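Local structure of caltubin, EF-hand (Lymnaea stagnalis, 6VAN) at residues 27-32 and 43-48; 34-39 and 84-89; 95-100 and 117-122. The protein probably binds calcium through EF-hand loops, which in this crystal hold strontium ions in place of the natural metal. All coordinates share one frame; numbering follows the deposited sequence. Where two conformers were deposited one is given.

Contact 1 of 3, residues 27-32 and 43-48; sequences DEVKNY and QTVAAF. With SR (strontium ion), chain C; SR (strontium ion), chain G.
The ring of F48 is met obliquely by two side chains of helix 26-34: CG1 of V29 comes within 3.7 Å of F48 CD1, and the Y32 ring reaches the tip of F48, with CE2 4.3 Å from CZ. The Y32 ring has the carbonyl oxygen of V29, from its own helix, at its edge and in its plane, and it also meets the ring of W15. This is helix-to-helix packing in the N-terminal pair of EF-hands: helix 26-34 leaves the first metal loop, helix 42-52 leads into the second, and the two short segments cross at 110° with axes 9.6 Å apart. V29, V45 and F48 all point toward the opposing helix with the first side-chain torsion anti to the backbone N. V29 and V45 lie side by side, running opposite ways, CG1 to CG1 at 3.9 Å, while I60 of strand 60-61 touches both V29 and F48. Leading away from this interface, E28 grips a strontium ion with both carboxylate oxygens, completing a site with D17, D21 and Q23, and T25 hydrogen-bonds OE1. K30 runs out fully extended to a salt bridge with D42, so only the first carbons of its chain take part here: the side chain crosses V45 at about a right angle, with CG 3.9 Å from V45 CG2.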
loop_
_atom_site.group_PDB
_atom_site.type_symbol
_atom_site.label_atom_id
_atom_site.label_comp_id
_atom_site.label_asym_id
_atom_site.label_seq_id
_atom_site.Cartn_x
_atom_site.Cartn_y
_atom_site.Cartn_z
ATOM N N ASP A 27 1.272 7.531 -14.533
ATOM C CA ASP A 27 1.439 6.193 -15.164
ATOM C C ASP A 27 2.396 5.338 -14.327
ATOM O O ASP A 27 2.279 4.107 -14.360
ATOM C CB ASP A 27 1.888 6.319 -16.619
ATOM C CG ASP A 27 0.751 6.708 -17.550
ATOM O OD1 ASP A 27 -0.273 5.973 -17.573
ATOM O OD2 ASP A 27 0.870 7.759 -18.215
ATOM N N GLU A 28 3.285 5.974 -13.576
ATOM C CA GLU A 28 4.261 5.265 -12.725
ATOM C C GLU A 28 3.553 4.751 -11.478
ATOM O O GLU A 28 3.745 3.561 -11.148
ATOM C CB GLU A 28 5.379 6.206 -12.344
ATOM C CG GLU A 28 6.029 6.833 -13.549
ATOM C CD GLU A 28 7.119 7.795 -13.150
ATOM O OE1 GLU A 28 6.850 9.043 -13.166
ATOM O OE2 GLU A 28 8.191 7.313 -12.817
ATOM N N VAL A 29 2.715 5.597 -10.873
ATOM C CA VAL A 29 1.934 5.203 -9.663
ATOM C C VAL A 29 0.950 4.128 -10.122
ATOM O O VAL A 29 0.798 3.135 -9.425
ATOM C CB VAL A 29 1.248 6.395 -8.985
ATOM C CG1 VAL A 29 0.352 5.962 -7.828
ATOM C CG2 VAL A 29 2.276 7.416 -8.506
ATOM N N LYS A 30 0.343 4.283 -11.298
ATOM C CA LYS A 30 -0.641 3.304 -11.843
ATOM C C LYS A 30 0.021 1.948 -12.058
ATOM O O LYS A 30 -0.546 0.961 -11.589
ATOM C CB LYS A 30 -1.263 3.823 -13.135
ATOM C CG LYS A 30 -2.491 3.047 -13.560
ATOM C CD LYS A 30 -3.297 3.755 -14.591
ATOM C CE LYS A 30 -4.482 2.944 -15.059
ATOM N NZ LYS A 30 -5.186 3.655 -16.151
ATOM N N ASN A 31 1.182 1.892 -12.703
ATOM C CA ASN A 31 1.939 0.640 -12.948
ATOM C C ASN A 31 2.321 0.003 -11.607
ATOM O O ASN A 31 2.284 -1.232 -11.517
ATOM C CB ASN A 31 3.104 0.911 -13.893
ATOM C CG ASN A 31 2.649 0.960 -15.336
ATOM O OD1 ASN A 31 1.446 0.911 -15.617
ATOM N ND2 ASN A 31 3.597 1.043 -16.259
ATOM N N TYR A 32 2.602 0.825 -10.601
ATOM C CA TYR A 32 2.857 0.376 -9.210
ATOM C C TYR A 32 1.611 -0.338 -8.656
ATOM O O TYR A 32 1.679 -1.537 -8.324
ATOM C CB TYR A 32 3.290 1.566 -8.359
ATOM C CG TYR A 32 3.262 1.289 -6.888
ATOM C CD1 TYR A 32 4.137 0.382 -6.333
ATOM C CD2 TYR A 32 2.350 1.923 -6.060
ATOM C CE1 TYR A 32 4.131 0.128 -4.974
ATOM C CE2 TYR A 32 2.323 1.674 -4.698
ATOM C CZ TYR A 32 3.209 0.760 -4.163
ATOM O OH TYR A 32 3.206 0.500 -2.825
ATOM N N GLN A 43 -9.026 7.255 -11.078
ATOM C CA GLN A 43 -9.376 8.155 -9.953
ATOM C C GLN A 43 -8.753 7.651 -8.643
ATOM O O GLN A 43 -8.335 8.482 -7.819
ATOM C CB GLN A 43 -10.881 8.278 -9.780
ATOM C CG GLN A 43 -11.266 9.169 -8.600
ATOM N N THR A 44 -8.706 6.338 -8.417
ATOM C CA THR A 44 -8.017 5.803 -7.211
ATOM C C THR A 44 -6.559 6.277 -7.242
ATOM O O THR A 44 -6.056 6.708 -6.154
ATOM C CB THR A 44 -8.147 4.282 -7.093
ATOM O OG1 THR A 44 -9.507 4.016 -6.768
ATOM C CG2 THR A 44 -7.219 3.720 -6.043
ATOM N N VAL A 45 -5.902 6.102 -8.399
ATOM C CA VAL A 45 -4.474 6.472 -8.611
ATOM C C VAL A 45 -4.329 7.958 -8.296
ATOM O O VAL A 45 -3.363 8.306 -7.616
ATOM C CB VAL A 45 -3.982 6.125 -10.026
ATOM C CG1 VAL A 45 -2.594 6.709 -10.296
ATOM C CG2 VAL A 45 -3.994 4.615 -10.265
ATOM N N ALA A 46 -5.268 8.799 -8.736
ATOM C CA ALA A 46 -5.202 10.267 -8.540
ATOM C C ALA A 46 -5.285 10.613 -7.046
ATOM O O ALA A 46 -4.507 11.472 -6.614
ATOM C CB ALA A 46 -6.282 10.940 -9.362
ATOM N N ALA A 47 -6.144 9.936 -6.266
ATOM C CA ALA A 47 -6.389 10.207 -4.828
ATOM C C ALA A 47 -5.154 9.809 -3.987
ATOM O O ALA A 47 -4.870 10.478 -2.958
ATOM C CB ALA A 47 -7.594 9.433 -4.361
ATOM N N PHE A 48 -4.514 8.712 -4.389
ATOM C CA PHE A 48 -3.246 8.214 -3.796
ATOM C C PHE A 48 -2.187 9.318 -3.910
ATOM O O PHE A 48 -1.535 9.676 -2.899
ATOM C CB PHE A 48 -2.818 6.937 -4.500
ATOM C CG PHE A 48 -1.633 6.261 -3.863
ATOM C CD1 PHE A 48 -0.344 6.612 -4.218
ATOM C CD2 PHE A 48 -1.809 5.269 -2.900
ATOM C CE1 PHE A 48 0.754 5.996 -3.634
ATOM C CE2 PHE A 48 -0.712 4.654 -2.324
ATOM C CZ PHE A 48 0.565 5.013 -2.696
HETATM SR SR SR C . 9.430 9.544 -12.946
HETATM SR SR SR G . -9.823 1.125 -7.761
HETATM O O HOH W 1 8.589 11.787 -14.066
HETATM O O HOH W 2 -12.690 1.526 -7.218
HETATM O O HOH W 3 -11.912 -0.528 -8.285
#

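Contact 2 of 3, residues 34-39 and 84-89; sequences RRFKPD and FKLQDT. With SR (strontium ion), chain E.
The start of the third EF-hand loop, where helix 77-87 ends and D88 takes up the metal, is gripped here by a lysine from the linker between helices 26-34 and 42-52. K37 leaves its backbone with CG anti to N (chi1 -164°) and stays extended to the tip, running alongside the last turn of the helix. Its CD passes 3.5 Å from L86 O. K37 NZ then donates to K85 O at 2.9 Å, and a second bond runs from K37 NZ to D88 O at 3.2 Å. Both reach their oxygens from above the carbonyl plane. A salt bridge to D91 gives the ammonium a third partner; the carbonyls and D91 would probably offset its charge, which also has a strontium ion about 4 Å from the side chain. An alanine here would remove all three polar links and would probably loosen the linker's hold on the helix end. Water 4 adds a bridge, donating to F36 O and L86 O and accepting from T89 OG1. F36 presents its ring edge to L86, with CE2 4.0 Å from L86 CB. D88 turns away from K37, its OD1 2.4 Å from strontium and its OD2 held by S93 N. The F36 ring also packs on V103 and A106 of helix 97-106, while D88 rests against V95 of strand 95-96.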
loop_
_atom_site.group_PDB
_atom_site.type_symbol
_atom_site.label_atom_id
_atom_site.label_comp_id
_atom_site.label_asym_id
_atom_site.label_seq_id
_atom_site.Cartn_x
_atom_site.Cartn_y
_atom_site.Cartn_z
ATOM N N ARG A 34 -1.072 -1.333 -10.144
ATOM C CA ARG A 34 -1.606 -2.374 -11.062
ATOM C C ARG A 34 -0.998 -3.738 -10.753
ATOM O O ARG A 34 -1.679 -4.734 -11.054
ATOM C CB ARG A 34 -1.312 -2.027 -12.521
ATOM C CG ARG A 34 -2.474 -1.366 -13.229
ATOM C CD ARG A 34 -2.182 -1.170 -14.717
ATOM N NE ARG A 34 -3.354 -0.717 -15.457
ATOM C CZ ARG A 34 -3.339 -0.255 -16.704
ATOM N NH1 ARG A 34 -2.196 -0.172 -17.369
ATOM N NH2 ARG A 34 -4.470 0.139 -17.276
ATOM N N ARG A 35 0.218 -3.786 -10.207
ATOM C CA ARG A 35 0.873 -5.051 -9.801
ATOM C C ARG A 35 -0.109 -5.851 -8.932
ATOM O O ARG A 35 -0.215 -7.046 -9.159
ATOM C CB ARG A 35 2.189 -4.791 -9.068
ATOM C CG ARG A 35 3.338 -4.377 -9.983
ATOM C CD ARG A 35 4.472 -3.638 -9.283
ATOM N NE ARG A 35 4.908 -4.213 -8.000
ATOM C CZ ARG A 35 4.570 -3.759 -6.782
ATOM N NH1 ARG A 35 3.776 -2.710 -6.636
ATOM N NH2 ARG A 35 5.030 -4.370 -5.700
ATOM N N PHE A 36 -0.835 -5.195 -8.023
ATOM C CA PHE A 36 -1.654 -5.890 -6.988
ATOM C C PHE A 36 -3.138 -5.524 -7.048
ATOM O O PHE A 36 -3.927 -6.226 -6.407
ATOM C CB PHE A 36 -1.061 -5.650 -5.599
ATOM C CG PHE A 36 -0.847 -4.214 -5.186
ATOM C CD1 PHE A 36 0.354 -3.562 -5.423
ATOM C CD2 PHE A 36 -1.812 -3.535 -4.469
ATOM C CE1 PHE A 36 0.580 -2.269 -4.980
ATOM C CE2 PHE A 36 -1.581 -2.239 -4.029
ATOM C CZ PHE A 36 -0.405 -1.598 -4.314
ATOM N N LYS A 37 -3.534 -4.489 -7.774
ATOM C CA LYS A 37 -4.953 -4.229 -8.126
ATOM C C LYS A 37 -4.964 -3.934 -9.622
ATOM O O LYS A 37 -4.983 -2.775 -10.034
ATOM C CB LYS A 37 -5.572 -3.120 -7.260
ATOM C CG LYS A 37 -7.092 -3.055 -7.294
ATOM C CD LYS A 37 -7.763 -2.111 -6.287
ATOM C CE LYS A 37 -9.281 -2.243 -6.246
ATOM N NZ LYS A 37 -9.891 -1.504 -5.122
ATOM N N PRO A 38 -4.883 -4.978 -10.480
ATOM C CA PRO A 38 -4.700 -4.782 -11.923
ATOM C C PRO A 38 -5.763 -3.884 -12.581
ATOM O O PRO A 38 -5.438 -3.196 -13.537
ATOM C CB PRO A 38 -4.786 -6.206 -12.499
ATOM C CG PRO A 38 -4.431 -7.129 -11.357
ATOM C CD PRO A 38 -4.891 -6.407 -10.106
ATOM N N ASP A 39 -6.996 -3.911 -12.080
ATOM C CA ASP A 39 -8.116 -3.103 -12.628
ATOM C C ASP A 39 -8.364 -1.901 -11.710
ATOM O O ASP A 39 -9.545 -1.542 -11.506
ATOM C CB ASP A 39 -9.353 -3.977 -12.850
ATOM C CG ASP A 39 -9.109 -5.133 -13.813
ATOM O OD1 ASP A 39 -8.240 -4.984 -14.699
ATOM O OD2 ASP A 39 -9.782 -6.168 -13.669
ATOM N N PHE A 84 -6.284 -0.639 2.740
ATOM C CA PHE A 84 -7.438 -1.566 2.802
ATOM C C PHE A 84 -8.128 -1.593 1.427
ATOM O O PHE A 84 -8.336 -2.667 0.840
ATOM C CB PHE A 84 -8.398 -1.111 3.894
ATOM C CG PHE A 84 -9.592 -2.021 4.082
ATOM C CD1 PHE A 84 -9.485 -3.199 4.792
ATOM C CD2 PHE A 84 -10.831 -1.688 3.529
ATOM C CE1 PHE A 84 -10.590 -4.022 4.969
ATOM C CE2 PHE A 84 -11.925 -2.525 3.704
ATOM C CZ PHE A 84 -11.795 -3.691 4.415
ATOM N N LYS A 85 -8.475 -0.415 0.903
ATOM C CA LYS A 85 -9.205 -0.309 -0.377
ATOM C C LYS A 85 -8.356 -0.875 -1.510
ATOM O O LYS A 85 -8.917 -1.520 -2.420
ATOM C CB LYS A 85 -9.634 1.129 -0.629
ATOM C CG LYS A 85 -10.701 1.561 0.357
ATOM C CD LYS A 85 -11.445 2.780 -0.040
ATOM C CE LYS A 85 -10.590 4.008 -0.065
ATOM N NZ LYS A 85 -11.423 5.192 -0.402
ATOM N N LEU A 86 -7.056 -0.651 -1.500
ATOM C CA LEU A 86 -6.193 -1.181 -2.598
ATOM C C LEU A 86 -6.109 -2.712 -2.536
ATOM O O LEU A 86 -5.851 -3.318 -3.574
ATOM C CB LEU A 86 -4.819 -0.521 -2.510
ATOM C CG LEU A 86 -4.804 0.960 -2.865
ATOM C CD1 LEU A 86 -3.407 1.507 -2.769
ATOM C CD2 LEU A 86 -5.394 1.225 -4.243
ATOM N N GLN A 87 -6.278 -3.315 -1.361
ATOM C CA GLN A 87 -6.254 -4.794 -1.199
ATOM C C GLN A 87 -7.642 -5.399 -1.413
ATOM O O GLN A 87 -7.729 -6.616 -1.553
ATOM C CB GLN A 87 -5.674 -5.147 0.158
ATOM C CG GLN A 87 -4.179 -4.862 0.217
ATOM C CD GLN A 87 -3.623 -5.042 1.598
ATOM O OE1 GLN A 87 -2.901 -5.984 1.887
ATOM N NE2 GLN A 87 -3.955 -4.098 2.465
ATOM N N ASP A 88 -8.668 -4.567 -1.420
ATOM C CA ASP A 88 -10.073 -5.011 -1.592
ATOM C C ASP A 88 -10.336 -5.126 -3.084
ATOM O O ASP A 88 -10.932 -4.208 -3.684
ATOM C CB ASP A 88 -11.012 -4.054 -0.875
ATOM C CG ASP A 88 -12.460 -4.446 -1.022
ATOM O OD1 ASP A 88 -12.738 -5.583 -1.524
ATOM O OD2 ASP A 88 -13.302 -3.595 -0.686
ATOM N N THR A 89 -9.841 -6.189 -3.687
ATOM C CA THR A 89 -9.758 -6.299 -5.162
ATOM C C THR A 89 -11.147 -6.150 -5.799
ATOM O O THR A 89 -11.242 -5.547 -6.873
ATOM C CB THR A 89 -9.064 -7.596 -5.562
ATOM O OG1 THR A 89 -7.954 -7.745 -4.663
ATOM C CG2 THR A 89 -8.623 -7.552 -7.000
HETATM SR SR SR E . -13.048 -7.944 -1.182
HETATM O O HOH W 4 -6.268 -5.691 -5.018
HETATM O O HOH W 5 -14.140 -10.141 -0.991
#

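Contact 3 of 3, residues 95-100 and 117-122; sequences VTEAEL and TVQGYY. With SR (strontium ion), chain E; SR (strontium ion), chain H.
E97 stretches from the first turn of helix 97-106 across to helix 111-122, its CG anti to the backbone N (chi1 -178°). From CB the chain runs on to CG, which packs 3.8 Å from V118 CG1; CD lies beside Q119 CG. At the tip, OE2 accepts from Q119 NE2 at 3.0 Å, the N-H...O angle of 175° almost straight, and OE1 rests near Q119 CG. The donor keeps OE2 in its own amide plane but comes from above the carboxylate plane, 48° out of it. Deeper in, V118 wedges its CG2 against L100 CB at 3.7 Å, and L100 CD1 meets Y122 CD2 at 4.0 Å. T117, one turn back in a helix widened to a pi-type turn, sets CG2 above one face of the Y122 ring, toward its rim. Behind E97, T96 and E99 form a capping box: E99 N donates to T96 OG1, and T96 N to E99 OE1 on its anti lone pair. The same E99 clasps strontium with OE1 and OE2, both at 2.5 Å, the bidentate glutamate that closes an EF-hand loop as its exit helix begins; through E97 and L100 that helix packs on the entering helix of the partner hand.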
loop_
_atom_site.group_PDB
_atom_site.type_symbol
_atom_site.label_atom_id
_atom_site.label_comp_id
_atom_site.label_asym_id
_atom_site.label_seq_id
_atom_site.Cartn_x
_atom_site.Cartn_y
_atom_site.Cartn_z
ATOM N N VAL A 95 -11.463 -7.490 3.004
ATOM C CA VAL A 95 -10.262 -8.110 2.381
ATOM C C VAL A 95 -10.256 -9.568 2.805
ATOM O O VAL A 95 -10.104 -9.846 3.988
ATOM C CB VAL A 95 -8.956 -7.347 2.700
ATOM C CG1 VAL A 95 -8.977 -5.980 2.028
ATOM C CG2 VAL A 95 -8.647 -7.204 4.191
ATOM N N THR A 96 -10.429 -10.469 1.852
ATOM C CA THR A 96 -10.436 -11.904 2.158
ATOM C C THR A 96 -9.012 -12.433 2.285
ATOM O O THR A 96 -8.062 -11.845 1.759
ATOM C CB THR A 96 -11.136 -12.715 1.075
ATOM O OG1 THR A 96 -10.395 -12.586 -0.119
ATOM C CG2 THR A 96 -12.552 -12.282 0.802
ATOM N N GLU A 97 -8.891 -13.583 2.899
ATOM C CA GLU A 97 -7.607 -14.266 2.946
ATOM C C GLU A 97 -7.069 -14.371 1.528
ATOM O O GLU A 97 -5.910 -14.049 1.316
ATOM C CB GLU A 97 -7.782 -15.629 3.590
ATOM C CG GLU A 97 -6.492 -16.385 3.728
ATOM C CD GLU A 97 -6.640 -17.669 4.504
ATOM O OE1 GLU A 97 -7.002 -17.592 5.687
ATOM O OE2 GLU A 97 -6.377 -18.722 3.919
ATOM N N ALA A 98 -7.871 -14.793 0.550
ATOM C CA ALA A 98 -7.357 -15.019 -0.816
ATOM C C ALA A 98 -6.910 -13.703 -1.459
ATOM O O ALA A 98 -5.866 -13.686 -2.136
ATOM C CB ALA A 98 -8.383 -15.700 -1.668
ATOM N N GLU A 99 -7.656 -12.617 -1.277
ATOM C CA GLU A 99 -7.255 -11.304 -1.832
ATOM C C GLU A 99 -5.906 -10.887 -1.225
ATOM O O GLU A 99 -5.025 -10.407 -1.987
ATOM C CB GLU A 99 -8.290 -10.218 -1.521
ATOM C CG GLU A 99 -9.531 -10.329 -2.386
ATOM C CD GLU A 99 -10.658 -9.393 -1.962
ATOM O OE1 GLU A 99 -10.855 -9.154 -0.734
ATOM O OE2 GLU A 99 -11.406 -8.913 -2.860
ATOM N N LEU A 100 -5.731 -11.050 0.095
ATOM C CA LEU A 100 -4.487 -10.623 0.770
ATOM C C LEU A 100 -3.305 -11.465 0.289
ATOM O O LEU A 100 -2.212 -10.895 0.125
ATOM C CB LEU A 100 -4.688 -10.714 2.271
ATOM C CG LEU A 100 -5.676 -9.716 2.878
ATOM C CD1 LEU A 100 -6.048 -10.154 4.282
ATOM C CD2 LEU A 100 -5.078 -8.315 2.857
ATOM N N THR A 117 2.178 -15.175 5.945
ATOM C CA THR A 117 1.924 -13.786 6.373
ATOM C C THR A 117 0.427 -13.613 6.636
ATOM O O THR A 117 0.037 -13.012 7.666
ATOM C CB THR A 117 2.378 -12.811 5.300
ATOM O OG1 THR A 117 3.777 -13.000 5.048
ATOM C CG2 THR A 117 2.139 -11.370 5.687
ATOM N N VAL A 118 -0.395 -14.033 5.716
ATOM C CA VAL A 118 -1.844 -13.746 5.798
ATOM C C VAL A 118 -2.457 -14.655 6.850
ATOM O O VAL A 118 -3.253 -14.169 7.672
ATOM C CB VAL A 118 -2.519 -13.881 4.434
ATOM C CG1 VAL A 118 -4.039 -13.673 4.559
ATOM C CG2 VAL A 118 -1.903 -12.903 3.434
ATOM N N GLN A 119 -2.185 -15.952 6.825
ATOM C CA GLN A 119 -2.864 -16.901 7.742
ATOM C C GLN A 119 -2.381 -16.703 9.161
ATOM O O GLN A 119 -3.145 -17.026 10.095
ATOM C CB GLN A 119 -2.640 -18.342 7.318
ATOM C CG GLN A 119 -3.335 -18.642 6.014
ATOM C CD GLN A 119 -3.183 -20.084 5.627
ATOM O OE1 GLN A 119 -2.198 -20.742 5.999
ATOM N NE2 GLN A 119 -4.135 -20.561 4.838
ATOM N N GLY A 120 -1.176 -16.202 9.347
ATOM C CA GLY A 120 -0.676 -15.942 10.696
ATOM C C GLY A 120 -1.127 -14.570 11.105
ATOM O O GLY A 120 -2.250 -14.397 11.663
ATOM N N TYR A 121 -0.336 -13.575 10.748
ATOM C CA TYR A 121 -0.443 -12.173 11.225
ATOM C C TYR A 121 -1.789 -11.560 10.818
ATOM O O TYR A 121 -2.474 -10.981 11.671
ATOM C CB TYR A 121 0.751 -11.389 10.693
ATOM C CG TYR A 121 0.732 -9.888 10.848
ATOM C CD1 TYR A 121 0.322 -9.263 12.013
ATOM C CD2 TYR A 121 1.219 -9.097 9.826
ATOM C CE1 TYR A 121 0.353 -7.876 12.135
ATOM C CE2 TYR A 121 1.270 -7.720 9.933
ATOM C CZ TYR A 121 0.822 -7.103 11.083
ATOM O OH TYR A 121 0.898 -5.741 11.153
ATOM N N TYR A 122 -2.154 -11.602 9.554
ATOM C CA TYR A 122 -3.363 -10.855 9.126
ATOM C C TYR A 122 -4.628 -11.462 9.721
ATOM O O TYR A 122 -5.484 -10.718 10.249
ATOM C CB TYR A 122 -3.448 -10.720 7.618
ATOM C CG TYR A 122 -2.403 -9.834 6.993
ATOM C CD1 TYR A 122 -1.508 -9.082 7.742
ATOM C CD2 TYR A 122 -2.312 -9.756 5.623
ATOM C CE1 TYR A 122 -0.562 -8.276 7.145
ATOM C CE2 TYR A 122 -1.385 -8.940 5.013
ATOM C CZ TYR A 122 -0.521 -8.186 5.774
ATOM O OH TYR A 122 0.376 -7.331 5.189
HETATM SR SR SR E . -13.048 -7.944 -1.182
HETATM SR SR SR H . -3.801 -18.829 12.119
HETATM O O HOH W 6 -3.754 -16.401 12.999
HETATM O O HOH W 5 -14.140 -10.141 -0.991
HETATM O O HOH W 7 -5.496 -18.547 10.166
#

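In the fold
Contacts 2 and 3 share one metal loop: D88, at its start, and E99, at its end, both bind the same strontium ion together with water 5. Their centres lie 14 Å apart, and T89 N comes within 3.2 Å of E99 OE2. Contact 1 belongs to the N-terminal pair of EF-hands and touches contact 2 through L86, whose CD2 lies 3.6 Å from T44 CG2 and whose CD1 packs near F48. Its segments alternate with those of contact 2 along the chain; contact 2 itself ties the N-terminal pair to helix 77-87 of the C-terminal pair. Contacts 1 and 3 lie on opposite sides of the chain's centre, about 24 Å between centres, and do not touch.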